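Local coordinates for protein fanconi-associated nuclease 1 homolog (Pseudomonas aeruginosa, PDB 5Y7Q) that belongs to the FAN1 family of nucleases and combines helix-turn-helix and SAP regions with a VRR-NUC domain, at residues D469-R474 with Q498-L503; G416-E421 with G460-G465; N412-L417 with E494-A499. All coordinates share one frame; numbering follows the deposited sequence.

Contact 1: D469-R474 with Q498-L503; sequences DAIRCR and QALDCL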
ATOM      1  N   ASP A 469      -2.491   0.280  32.690  1.00105.78           N
ATOM      2  CA  ASP A 469      -3.295  -0.939  32.734  1.00106.85           C
ATOM      3  C   ASP A 469      -4.077  -1.122  31.441  1.00 90.51           C
ATOM      4  O   ASP A 469      -4.175  -2.237  30.919  1.00 85.12           O
ATOM      5  CB  ASP A 469      -4.242  -0.916  33.939  1.00112.79           C
ATOM      6  CG  ASP A 469      -3.503  -1.058  35.256  1.00122.20           C
ATOM      7  OD1 ASP A 469      -2.354  -1.558  35.216  1.00117.81           O
ATOM      8  OD2 ASP A 469      -4.064  -0.675  36.319  1.00126.07           O
ATOM      9  N   ALA A 470      -4.620  -0.028  30.907  1.00 85.39           N
ATOM     10  CA  ALA A 470      -5.437  -0.098  29.707  1.00 70.74           C
ATOM     11  C   ALA A 470      -4.626  -0.625  28.531  1.00 81.50           C
ATOM     12  O   ALA A 470      -5.098  -1.462  27.752  1.00 77.01           O
ATOM     13  CB  ALA A 470      -6.002   1.288  29.408  1.00 71.12           C
ATOM     14  N   ILE A 471      -3.385  -0.170  28.414  1.00 73.72           N
ATOM     15  CA  ILE A 471      -2.530  -0.616  27.330  1.00 68.34           C
ATOM     16  C   ILE A 471      -2.095  -2.064  27.530  1.00 70.29           C
ATOM     17  O   ILE A 471      -2.035  -2.829  26.569  1.00 76.06           O
ATOM     18  CB  ILE A 471      -1.342   0.350  27.195  1.00 56.41           C
ATOM     19  CG1 ILE A 471      -1.762   1.535  26.317  1.00 56.29           C
ATOM     20  CG2 ILE A 471      -0.101  -0.345  26.684  1.00 53.53           C
ATOM     21  CD1 ILE A 471      -0.901   2.762  26.504  1.00 55.98           C
ATOM     22  N   ARG A 472      -1.785  -2.475  28.759  1.00 72.94           N
ATOM     23  CA  ARG A 472      -1.413  -3.878  28.969  1.00 77.88           C
ATOM     24  C   ARG A 472      -2.574  -4.811  28.641  1.00 83.05           C
ATOM     25  O   ARG A 472      -2.373  -5.886  28.059  1.00 87.59           O
ATOM     26  CB  ARG A 472      -0.946  -4.124  30.409  1.00 80.39           C
ATOM     27  CG  ARG A 472       0.453  -3.640  30.751  1.00 77.37           C
ATOM     28  CD  ARG A 472       0.781  -3.877  32.223  1.00 86.74           C
ATOM     29  NE  ARG A 472       1.594  -2.796  32.775  1.00 96.98           N
ATOM     30  CZ  ARG A 472       1.168  -1.930  33.692  1.00111.97           C
ATOM     31  NH1 ARG A 472      -0.066  -2.023  34.181  1.00117.49           N
ATOM     32  NH2 ARG A 472       1.978  -0.973  34.134  1.00115.33           N
ATOM     33  N   CYS A 473      -3.802  -4.418  28.997  1.00 82.92           N
ATOM     34  CA  CYS A 473      -4.936  -5.279  28.696  1.00 89.14           C
ATOM     35  C   CYS A 473      -5.244  -5.283  27.207  1.00 91.64           C
ATOM     36  O   CYS A 473      -5.502  -6.345  26.633  1.00 95.74           O
ATOM     37  CB  CYS A 473      -6.152  -4.874  29.515  1.00 92.75           C
ATOM     38  SG  CYS A 473      -6.076  -5.671  31.128  1.00116.89           S
ATOM     39  N   ARG A 474      -5.213  -4.114  26.561  1.00 82.49           N
ATOM     40  CA  ARG A 474      -5.393  -4.089  25.118  1.00 70.33           C
ATOM     41  C   ARG A 474      -4.320  -4.921  24.438  1.00 71.37           C
ATOM     42  O   ARG A 474      -4.605  -5.630  23.472  1.00 72.82           O
ATOM     43  CB  ARG A 474      -5.377  -2.646  24.606  1.00 68.10           C
ATOM     44  CG  ARG A 474      -6.494  -2.302  23.613  1.00 69.61           C
ATOM     45  CD  ARG A 474      -7.905  -2.355  24.210  1.00 79.33           C
ATOM     46  NE  ARG A 474      -8.045  -1.563  25.435  1.00 97.23           N
ATOM     47  CZ  ARG A 474      -8.450  -2.050  26.610  1.00108.73           C
ATOM     48  NH1 ARG A 474      -8.773  -3.336  26.720  1.00112.79           N
ATOM     49  NH2 ARG A 474      -8.542  -1.255  27.680  1.00110.10           N
ATOM     50  N   GLN A 498       9.206  -1.360  30.088  1.00 76.04           N
ATOM     51  CA  GLN A 498      10.140  -0.239  30.172  1.00 66.07           C
ATOM     52  C   GLN A 498       9.556   1.021  29.542  1.00 64.81           C
ATOM     53  O   GLN A 498       9.632   2.103  30.130  1.00 66.46           O
ATOM     54  CB  GLN A 498      11.473  -0.614  29.528  1.00 56.19           C
ATOM     55  CG  GLN A 498      12.096  -1.824  30.195  1.00 64.88           C
ATOM     56  CD  GLN A 498      13.423  -2.220  29.595  1.00 71.63           C
ATOM     57  OE1 GLN A 498      13.708  -1.918  28.441  1.00 66.33           O
ATOM     58  NE2 GLN A 498      14.252  -2.898  30.387  1.00 84.31           N
ATOM     59  N   ALA A 499       8.924   0.901  28.370  1.00 64.29           N
ATOM     60  CA  ALA A 499       8.305   2.082  27.778  1.00 57.74           C
ATOM     61  C   ALA A 499       7.231   2.663  28.695  1.00 62.21           C
ATOM     62  O   ALA A 499       7.171   3.881  28.901  1.00 66.71           O
ATOM     63  CB  ALA A 499       7.731   1.737  26.413  1.00 57.94           C
ATOM     64  N   LEU A 500       6.421   1.803  29.312  1.00 61.74           N
ATOM     65  CA  LEU A 500       5.311   2.276  30.126  1.00 65.71           C
ATOM     66  C   LEU A 500       5.814   3.047  31.327  1.00 77.07           C
ATOM     67  O   LEU A 500       5.298   4.123  31.657  1.00 83.20           O
ATOM     68  CB  LEU A 500       4.454   1.103  30.580  1.00 61.60           C
ATOM     69  CG  LEU A 500       3.475   0.537  29.551  1.00 71.38           C
ATOM     70  CD1 LEU A 500       2.429  -0.293  30.279  1.00 87.67           C
ATOM     71  CD2 LEU A 500       2.801   1.637  28.750  1.00 56.38           C
ATOM     72  N   ASP A 501       6.803   2.494  32.013  1.00 79.23           N
ATOM     73  CA  ASP A 501       7.214   3.097  33.264  1.00 90.50           C
ATOM     74  C   ASP A 501       8.237   4.218  33.086  1.00 83.49           C
ATOM     75  O   ASP A 501       8.342   5.076  33.971  1.00 79.61           O
ATOM     76  CB  ASP A 501       7.694   1.987  34.208  1.00107.68           C
ATOM     77  CG  ASP A 501       6.526   1.060  34.658  1.00122.87           C
ATOM     78  OD1 ASP A 501       5.811   1.411  35.636  1.00125.07           O
ATOM     79  OD2 ASP A 501       6.309  -0.008  34.023  1.00117.46           O
ATOM     80  N   CYS A 502       8.965   4.261  31.965  1.00 83.14           N
ATOM     81  CA  CYS A 502       9.937   5.327  31.730  1.00 79.38           C
ATOM     82  C   CYS A 502       9.429   6.497  30.894  1.00 78.76           C
ATOM     83  O   CYS A 502      10.087   7.539  30.879  1.00 89.18           O
ATOM     84  CB  CYS A 502      11.190   4.774  31.044  1.00 84.60           C
ATOM     85  SG  CYS A 502      12.189   3.665  32.041  1.00 99.82           S
ATOM     86  N   LEU A 503       8.290   6.388  30.214  1.00 70.07           N
ATOM     87  CA  LEU A 503       7.868   7.471  29.332  1.00 62.10           C
ATOM     88  C   LEU A 503       6.835   8.336  30.026  1.00 68.96           C
ATOM     89  O   LEU A 503       5.796   7.817  30.466  1.00 77.49           O
ATOM     90  CB  LEU A 503       7.295   6.929  28.027  1.00 59.59           C
ATOM     91  CG  LEU A 503       8.287   6.328  27.019  1.00 60.21           C
ATOM     92  CD1 LEU A 503       7.573   5.730  25.821  1.00 52.40           C
ATOM     93  CD2 LEU A 503       9.290   7.371  26.575  1.00 61.92           C
TER

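Contact 2: G416-E421 with G460-G465; sequences GLLCWE and GRLEDG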
ATOM      1  N   GLY A 416      -1.691   3.076  19.138  1.00 48.53           N
ATOM      2  CA  GLY A 416      -2.702   2.177  18.635  1.00 51.03           C
ATOM      3  C   GLY A 416      -3.284   1.304  19.718  1.00 56.40           C
ATOM      4  O   GLY A 416      -4.454   0.906  19.641  1.00 66.12           O
ATOM      5  N   LEU A 417      -2.485   0.997  20.740  1.00 49.59           N
ATOM      6  CA  LEU A 417      -2.997   0.245  21.872  1.00 49.77           C
ATOM      7  C   LEU A 417      -3.959   1.089  22.690  1.00 61.30           C
ATOM      8  O   LEU A 417      -5.069   0.643  23.017  1.00 67.42           O
ATOM      9  CB  LEU A 417      -1.839  -0.258  22.726  1.00 47.87           C
ATOM     10  CG  LEU A 417      -1.227  -1.466  22.013  1.00 61.48           C
ATOM     11  CD1 LEU A 417       0.121  -1.815  22.638  1.00 58.74           C
ATOM     12  CD2 LEU A 417      -2.208  -2.684  22.014  1.00 46.22           C
ATOM     13  N   LEU A 418      -3.559   2.311  23.043  1.00 56.66           N
ATOM     14  CA  LEU A 418      -4.455   3.108  23.875  1.00 64.19           C
ATOM     15  C   LEU A 418      -5.750   3.386  23.130  1.00 64.11           C
ATOM     16  O   LEU A 418      -6.852   3.174  23.662  1.00 67.70           O
ATOM     17  CB  LEU A 418      -3.779   4.414  24.302  1.00 55.00           C
ATOM     18  CG  LEU A 418      -4.526   5.314  25.271  1.00 74.15           C
ATOM     19  CD1 LEU A 418      -5.016   4.547  26.518  1.00 72.13           C
ATOM     20  CD2 LEU A 418      -3.607   6.471  25.656  1.00 76.49           C
ATOM     21  N   CYS A 419      -5.627   3.781  21.868  1.00 55.89           N
ATOM     22  CA  CYS A 419      -6.736   4.302  21.094  1.00 66.02           C
ATOM     23  C   CYS A 419      -7.434   3.242  20.268  1.00 68.88           C
ATOM     24  O   CYS A 419      -8.262   3.584  19.421  1.00 75.74           O
ATOM     25  CB  CYS A 419      -6.249   5.449  20.225  1.00 71.24           C
ATOM     26  SG  CYS A 419      -5.946   6.880  21.246  1.00 75.76           S
ATOM     27  N   TRP A 420      -7.086   1.973  20.482  1.00 69.93           N
ATOM     28  CA  TRP A 420      -7.675   0.854  19.752  1.00 72.17           C
ATOM     29  C   TRP A 420      -9.198   0.937  19.644  1.00 77.38           C
ATOM     30  O   TRP A 420      -9.767   0.729  18.567  1.00 66.08           O
ATOM     31  CB  TRP A 420      -7.284  -0.436  20.454  1.00 65.15           C
ATOM     32  CG  TRP A 420      -7.639  -1.625  19.716  1.00 65.85           C
ATOM     33  CD1 TRP A 420      -8.842  -2.263  19.720  1.00 69.75           C
ATOM     34  CD2 TRP A 420      -6.778  -2.380  18.865  1.00 59.69           C
ATOM     35  NE1 TRP A 420      -8.787  -3.374  18.906  1.00 60.28           N
ATOM     36  CE2 TRP A 420      -7.528  -3.466  18.371  1.00 56.85           C
ATOM     37  CE3 TRP A 420      -5.451  -2.239  18.466  1.00 56.70           C
ATOM     38  CZ2 TRP A 420      -6.988  -4.410  17.493  1.00 56.47           C
ATOM     39  CZ3 TRP A 420      -4.911  -3.183  17.582  1.00 54.50           C
ATOM     40  CH2 TRP A 420      -5.677  -4.249  17.114  1.00 56.18           C
ATOM     41  N   GLU A 421      -9.876   1.215  20.761  1.00 88.09           N
ATOM     42  CA  GLU A 421     -11.330   1.168  20.765  1.00 89.70           C
ATOM     43  C   GLU A 421     -11.939   2.291  19.947  1.00 81.84           C
ATOM     44  O   GLU A 421     -13.075   2.152  19.478  1.00 86.51           O
ATOM     45  CB  GLU A 421     -11.862   1.191  22.199  1.00108.44           C
ATOM     46  CG  GLU A 421     -12.354  -0.171  22.681  1.00121.74           C
ATOM     47  CD  GLU A 421     -11.412  -0.844  23.672  1.00129.61           C
ATOM     48  OE1 GLU A 421     -10.983  -0.173  24.640  1.00129.48           O
ATOM     49  OE2 GLU A 421     -11.113  -2.048  23.484  1.00128.94           O
ATOM     50  N   GLY A 460      -7.656  10.549  27.336  1.00102.12           N
ATOM     51  CA  GLY A 460      -7.878  10.968  28.703  1.00 87.13           C
ATOM     52  C   GLY A 460      -7.214  10.063  29.717  1.00 93.72           C
ATOM     53  O   GLY A 460      -6.681  10.547  30.716  1.00 97.46           O
ATOM     54  N   ARG A 461      -7.183   8.749  29.457  1.00 89.22           N
ATOM     55  CA  ARG A 461      -6.584   7.839  30.435  1.00 99.32           C
ATOM     56  C   ARG A 461      -5.127   8.180  30.728  1.00104.63           C
ATOM     57  O   ARG A 461      -4.565   7.632  31.683  1.00108.71           O
ATOM     58  CB  ARG A 461      -6.668   6.381  29.976  1.00 99.14           C
ATOM     59  CG  ARG A 461      -8.005   5.970  29.383  1.00107.80           C
ATOM     60  CD  ARG A 461      -8.143   4.453  29.240  1.00104.20           C
ATOM     61  NE  ARG A 461      -8.807   3.871  30.404  1.00116.14           N
ATOM     62  CZ  ARG A 461      -9.370   2.667  30.429  1.00113.13           C
ATOM     63  NH1 ARG A 461      -9.356   1.899  29.339  1.00103.58           N
ATOM     64  NH2 ARG A 461      -9.954   2.233  31.545  1.00110.74           N
ATOM     65  N   LEU A 462      -4.511   9.066  29.936  1.00 79.37           N
ATOM     66  CA  LEU A 462      -3.167   9.534  30.235  1.00 78.69           C
ATOM     67  C   LEU A 462      -3.128  10.503  31.424  1.00110.55           C
ATOM     68  O   LEU A 462      -2.080  10.626  32.070  1.00100.86           O
ATOM     69  CB  LEU A 462      -2.570  10.199  28.994  1.00 75.01           C
ATOM     70  CG  LEU A 462      -2.251   9.416  27.719  1.00 69.00           C
ATOM     71  CD1 LEU A 462      -1.950  10.379  26.584  1.00 67.55           C
ATOM     72  CD2 LEU A 462      -1.077   8.477  27.916  1.00 65.83           C
ATOM     73  N   GLU A 463      -4.240  11.193  31.723  1.00112.48           N
ATOM     74  CA  GLU A 463      -4.273  12.185  32.801  1.00109.62           C
ATOM     75  C   GLU A 463      -4.426  11.529  34.175  1.00115.01           C
ATOM     76  O   GLU A 463      -3.781  11.955  35.144  1.00123.81           O
ATOM     77  CB  GLU A 463      -5.397  13.197  32.543  1.00112.84           C
ATOM     78  CG  GLU A 463      -5.529  13.625  31.065  1.00121.29           C
ATOM     79  CD  GLU A 463      -4.276  14.316  30.488  1.00115.95           C
ATOM     80  OE1 GLU A 463      -4.080  15.508  30.795  1.00128.26           O
ATOM     81  OE2 GLU A 463      -3.501  13.691  29.717  1.00 91.98           O
ATOM     82  N   ASP A 464      -5.266  10.501  34.287  1.00112.27           N
ATOM     83  CA  ASP A 464      -5.247   9.620  35.449  1.00104.02           C
ATOM     84  C   ASP A 464      -4.147   8.577  35.260  1.00120.60           C
ATOM     85  O   ASP A 464      -3.314   8.666  34.353  1.00115.17           O
ATOM     86  CB  ASP A 464      -6.608   8.975  35.650  1.00106.99           C
ATOM     87  CG  ASP A 464      -7.486   9.110  34.441  1.00119.99           C
ATOM     88  OD1 ASP A 464      -7.442  10.185  33.804  1.00120.13           O
ATOM     89  OD2 ASP A 464      -8.216   8.147  34.125  1.00119.91           O
ATOM     90  N   GLY A 465      -4.112   7.568  36.132  1.00113.28           N
ATOM     91  CA  GLY A 465      -3.086   6.550  35.983  1.00115.28           C
ATOM     92  C   GLY A 465      -3.438   5.447  35.011  1.00109.96           C
ATOM     93  O   GLY A 465      -2.536   4.759  34.512  1.00104.29           O
TER

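Contact 3: N412-L417 with E494-A499; sequences NSLFGL and ELLEQA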
ATOM      1  N   ASN A 412       4.059   4.726  17.837  1.00 54.78           N
ATOM      2  CA  ASN A 412       2.824   4.400  17.132  1.00 55.56           C
ATOM      3  C   ASN A 412       2.112   3.244  17.808  1.00 56.86           C
ATOM      4  O   ASN A 412       0.891   3.286  17.984  1.00 55.80           O
ATOM      5  CB  ASN A 412       3.087   4.075  15.669  1.00 50.50           C
ATOM      6  CG  ASN A 412       3.530   5.278  14.890  1.00 60.35           C
ATOM      7  OD1 ASN A 412       3.671   6.359  15.454  1.00 75.93           O
ATOM      8  ND2 ASN A 412       3.790   5.100  13.603  1.00 58.03           N
ATOM      9  N   SER A 413       2.859   2.226  18.246  1.00 49.54           N
ATOM     10  CA  SER A 413       2.205   1.106  18.907  1.00 43.10           C
ATOM     11  C   SER A 413       1.464   1.567  20.147  1.00 54.20           C
ATOM     12  O   SER A 413       0.275   1.291  20.304  1.00 69.07           O
ATOM     13  CB  SER A 413       3.221   0.029  19.243  1.00 45.02           C
ATOM     14  OG  SER A 413       3.606  -0.631  18.051  1.00 51.26           O
ATOM     15  N   LEU A 414       2.147   2.284  21.040  1.00 56.69           N
ATOM     16  CA  LEU A 414       1.483   2.777  22.241  1.00 54.05           C
ATOM     17  C   LEU A 414       0.215   3.545  21.887  1.00 52.57           C
ATOM     18  O   LEU A 414      -0.811   3.422  22.572  1.00 57.23           O
ATOM     19  CB  LEU A 414       2.450   3.650  23.044  1.00 60.14           C
ATOM     20  CG  LEU A 414       3.636   2.884  23.622  1.00 57.70           C
ATOM     21  CD1 LEU A 414       4.660   3.840  24.151  1.00 62.40           C
ATOM     22  CD2 LEU A 414       3.165   1.971  24.710  1.00 53.87           C
ATOM     23  N   PHE A 415       0.255   4.316  20.799  1.00 53.94           N
ATOM     24  CA  PHE A 415      -0.943   5.036  20.373  1.00 55.83           C
ATOM     25  C   PHE A 415      -2.042   4.073  19.942  1.00 58.60           C
ATOM     26  O   PHE A 415      -3.211   4.222  20.328  1.00 63.34           O
ATOM     27  CB  PHE A 415      -0.607   5.979  19.233  1.00 52.24           C
ATOM     28  CG  PHE A 415      -1.809   6.533  18.557  1.00 53.76           C
ATOM     29  CD1 PHE A 415      -2.610   7.467  19.201  1.00 63.62           C
ATOM     30  CD2 PHE A 415      -2.146   6.132  17.279  1.00 51.18           C
ATOM     31  CE1 PHE A 415      -3.731   8.000  18.575  1.00 69.06           C
ATOM     32  CE2 PHE A 415      -3.265   6.649  16.646  1.00 61.59           C
ATOM     33  CZ  PHE A 415      -4.062   7.590  17.298  1.00 67.49           C
ATOM     34  N   GLY A 416      -1.691   3.076  19.138  1.00 48.53           N
ATOM     35  CA  GLY A 416      -2.702   2.177  18.635  1.00 51.03           C
ATOM     36  C   GLY A 416      -3.284   1.304  19.718  1.00 56.40           C
ATOM     37  O   GLY A 416      -4.454   0.906  19.641  1.00 66.12           O
ATOM     38  N   LEU A 417      -2.485   0.997  20.740  1.00 49.59           N
ATOM     39  CA  LEU A 417      -2.997   0.245  21.872  1.00 49.77           C
ATOM     40  C   LEU A 417      -3.959   1.089  22.690  1.00 61.30           C
ATOM     41  O   LEU A 417      -5.069   0.643  23.017  1.00 67.42           O
ATOM     42  CB  LEU A 417      -1.839  -0.258  22.726  1.00 47.87           C
ATOM     43  CG  LEU A 417      -1.227  -1.466  22.013  1.00 61.48           C
ATOM     44  CD1 LEU A 417       0.121  -1.815  22.638  1.00 58.74           C
ATOM     45  CD2 LEU A 417      -2.208  -2.684  22.014  1.00 46.22           C
ATOM     46  N   GLU A 494       8.946  -6.889  27.485  1.00 88.64           N
ATOM     47  CA  GLU A 494       9.939  -6.096  28.210  1.00 81.21           C
ATOM     48  C   GLU A 494      10.023  -4.675  27.663  1.00 69.89           C
ATOM     49  O   GLU A 494      10.012  -3.701  28.425  1.00 83.10           O
ATOM     50  CB  GLU A 494      11.309  -6.780  28.170  1.00 89.08           C
ATOM     51  CG  GLU A 494      11.275  -8.294  28.428  1.00107.31           C
ATOM     52  CD  GLU A 494      10.978  -8.684  29.882  1.00128.13           C
ATOM     53  OE1 GLU A 494      10.847  -7.787  30.750  1.00136.23           O
ATOM     54  OE2 GLU A 494      10.884  -9.905  30.160  1.00131.29           O
ATOM     55  N   LEU A 495      10.087  -4.519  26.346  1.00 54.09           N
ATOM     56  CA  LEU A 495      10.101  -3.162  25.809  1.00 51.94           C
ATOM     57  C   LEU A 495       8.805  -2.417  26.132  1.00 56.52           C
ATOM     58  O   LEU A 495       8.819  -1.194  26.317  1.00 65.83           O
ATOM     59  CB  LEU A 495      10.362  -3.186  24.296  1.00 47.75           C
ATOM     60  CG  LEU A 495      10.038  -1.867  23.592  1.00 49.29           C
ATOM     61  CD1 LEU A 495      10.936  -0.722  24.058  1.00 45.87           C
ATOM     62  CD2 LEU A 495      10.070  -2.006  22.101  1.00 44.28           C
ATOM     63  N   LEU A 496       7.685  -3.135  26.240  1.00 58.45           N
ATOM     64  CA  LEU A 496       6.435  -2.502  26.649  1.00 60.20           C
ATOM     65  C   LEU A 496       6.529  -1.978  28.074  1.00 65.22           C
ATOM     66  O   LEU A 496       6.122  -0.847  28.357  1.00 67.34           O
ATOM     67  CB  LEU A 496       5.279  -3.488  26.547  1.00 60.67           C
ATOM     68  CG  LEU A 496       3.933  -2.831  26.836  1.00 68.68           C
ATOM     69  CD1 LEU A 496       3.713  -1.691  25.849  1.00 59.55           C
ATOM     70  CD2 LEU A 496       2.806  -3.856  26.757  1.00 77.13           C
ATOM     71  N   GLU A 497       7.034  -2.800  28.992  1.00 60.43           N
ATOM     72  CA  GLU A 497       7.025  -2.416  30.397  1.00 69.75           C
ATOM     73  C   GLU A 497       7.988  -1.256  30.635  1.00 77.05           C
ATOM     74  O   GLU A 497       7.625  -0.240  31.253  1.00 77.75           O
ATOM     75  CB  GLU A 497       7.358  -3.631  31.269  1.00 80.05           C
ATOM     76  CG  GLU A 497       6.300  -3.986  32.347  1.00105.04           C
ATOM     77  CD  GLU A 497       4.856  -4.086  31.813  1.00114.99           C
ATOM     78  OE1 GLU A 497       4.051  -3.164  32.088  1.00118.63           O
ATOM     79  OE2 GLU A 497       4.520  -5.084  31.130  1.00114.52           O
ATOM     80  N   GLN A 498       9.206  -1.360  30.088  1.00 76.04           N
ATOM     81  CA  GLN A 498      10.140  -0.239  30.172  1.00 66.07           C
ATOM     82  C   GLN A 498       9.556   1.021  29.542  1.00 64.81           C
ATOM     83  O   GLN A 498       9.632   2.103  30.130  1.00 66.46           O
ATOM     84  CB  GLN A 498      11.473  -0.614  29.528  1.00 56.19           C
ATOM     85  CG  GLN A 498      12.096  -1.824  30.195  1.00 64.88           C
ATOM     86  CD  GLN A 498      13.423  -2.220  29.595  1.00 71.63           C
ATOM     87  OE1 GLN A 498      13.708  -1.918  28.441  1.00 66.33           O
ATOM     88  NE2 GLN A 498      14.252  -2.898  30.387  1.00 84.31           N
ATOM     89  N   ALA A 499       8.924   0.901  28.370  1.00 64.29           N
ATOM     90  CA  ALA A 499       8.305   2.082  27.778  1.00 57.74           C
ATOM     91  C   ALA A 499       7.231   2.663  28.695  1.00 62.21           C
ATOM     92  O   ALA A 499       7.171   3.881  28.901  1.00 66.71           O
ATOM     93  CB  ALA A 499       7.731   1.737  26.413  1.00 57.94           C
TER

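Contact 1: D469-R474 with Q498-L503
Leu500 carries most of this contact, with its two methyl groups dividing the work. CD1 goes to the Arg472 side chain and CD2 goes to Ile471. The two helical segments run nearly antiparallel, at 169°, and the segment axes come within 11.3 Å of each other. Leu500 points toward the other helix and its methyls span the gap. Its CD1 lies 3.6 Å from Arg472 NE and also touches CG, CZ and NH2 of the same arginine. The arginine CG lies anti to the carbonyl carbon (chi1 -76°), and the chain bends at its third torsion (-144°). The guanidinium passes the leucine methyl at a slant. Asp469 OD1 meets the guanidinium at its edge, in plane, with a salt bridge of 2.6 Å to Arg472 NH1. Glu497 takes Arg472 NE in a second salt bridge, so two carboxylates fix the rotation of the group. Asp501 OD2 stands 4.4 Å from Arg472 NH2, too far for a salt bridge. Next to these charges, Ile471 CG2 packs 4.1 Å from Leu500 CD2. Helices 467-478 and 493-502 meet here beside helix 409-418, which covers Ile471 with Leu417 and Leu418. Strand 529-533 backs helix 493-502 through Phe532.

Contact 2: G416-E421 with G460-G465
The CA atoms of Leu418 and Arg461 are 8.4 Å apart, where the end of helix 409-418 faces the loop that follows helix 452-460. Residues 461-463 of that loop have helical backbone angles but lack the regular bonds of a helix. Leu418 is the one residue of 416-421 that reaches the loop, and it touches two neighbours there. Leu418 points toward the loop, and with CG anti to the backbone N (chi1 -175°) its two methyls reach Arg461 and Leu462. CD2 sits against the branch point of Leu462, 3.8 Å from its CG, and also meets its CD2. CD1 lies 4.1 Å from Arg461 CD, so the arginine offers its aliphatic part to the leucine. The pairing ties the helix to the loop that leads into helix 467-478, in the VRR-NUC domain, a member of the PD-(D/E)XK nuclease superfamily. Phe512 of helix 505-517 also packs on Leu418, and Leu508 on Leu462. Past its bend at the third torsion the exposed arginine runs on beside Ala470 and Arg474 of helix 467-478. Glu421 OE1 is 5.4 Å from Arg461 NH1, an opposite charge but no salt bridge. Within 416-421, Gly416 O meets the Trp420 ring in plane at its edge, and Trp420 NE1 is hydrogen-bonded to Glu222 OE2.

Contact 3: N412-L417 with E494-A499
Ser413 OG, one residue before the Leu414 that meets Leu496, is gripped twice: it is hydrogen-bonded to Gly409 O, one turn back in its own helix, and to Tyr487 N of a loop. The second bond ties the serine to the loop before helix 493-502. The contact itself is wholly apolar. Leu414 points at the other helix, and its two methyls touch different residues. CD2 comes 3.9 Å from Leu496 CD1, methyl against methyl, with the two side chains set at a slant to each other. CD1 lies 4.4 Å from Ala499 CB, a looser touch. Leu496 and Ala499 are three residues apart, so they stand on neighbouring turns of one helix face, and each is touched by one methyl of Leu414. The CG of Leu496 is anti to its backbone N (chi1 -174°), and this brings CD1 towards Leu414 although its first bond does not aim at the other helix. All three residues are buried. The bound nucleic acid is about 11 Å from the contact, between nearest atoms. Helix 409-418 thus packs on helix 493-502, with helices 467-478 and 505-517 alongside. Phe512 of helix 505-517 adjoins Leu414, Tyr475 of helix 467-478 adjoins Leu496, and strand 529-533 lies against Leu495 through Phe532.

All three contacts lie on one side of the chain's centre and join four neighbouring pieces: helices 409-418, 467-478 and 493-502 and the loop 460-465. Contact 3 is the core of the set, fully buried and purely aliphatic. Contacts 1 and 3 share helix 493-502, and their centres are 6 Å apart. Contact 1 is half buried and adds charged groups to its leucine and isoleucine packing. Contact 2 shares helix 409-418 with contact 3. It too is a buried contact, leucine-based inside, with one exposed arginine at its margin. That arginine comes near Arg474 of contact 1, whose weak ion pair goes to Glu421.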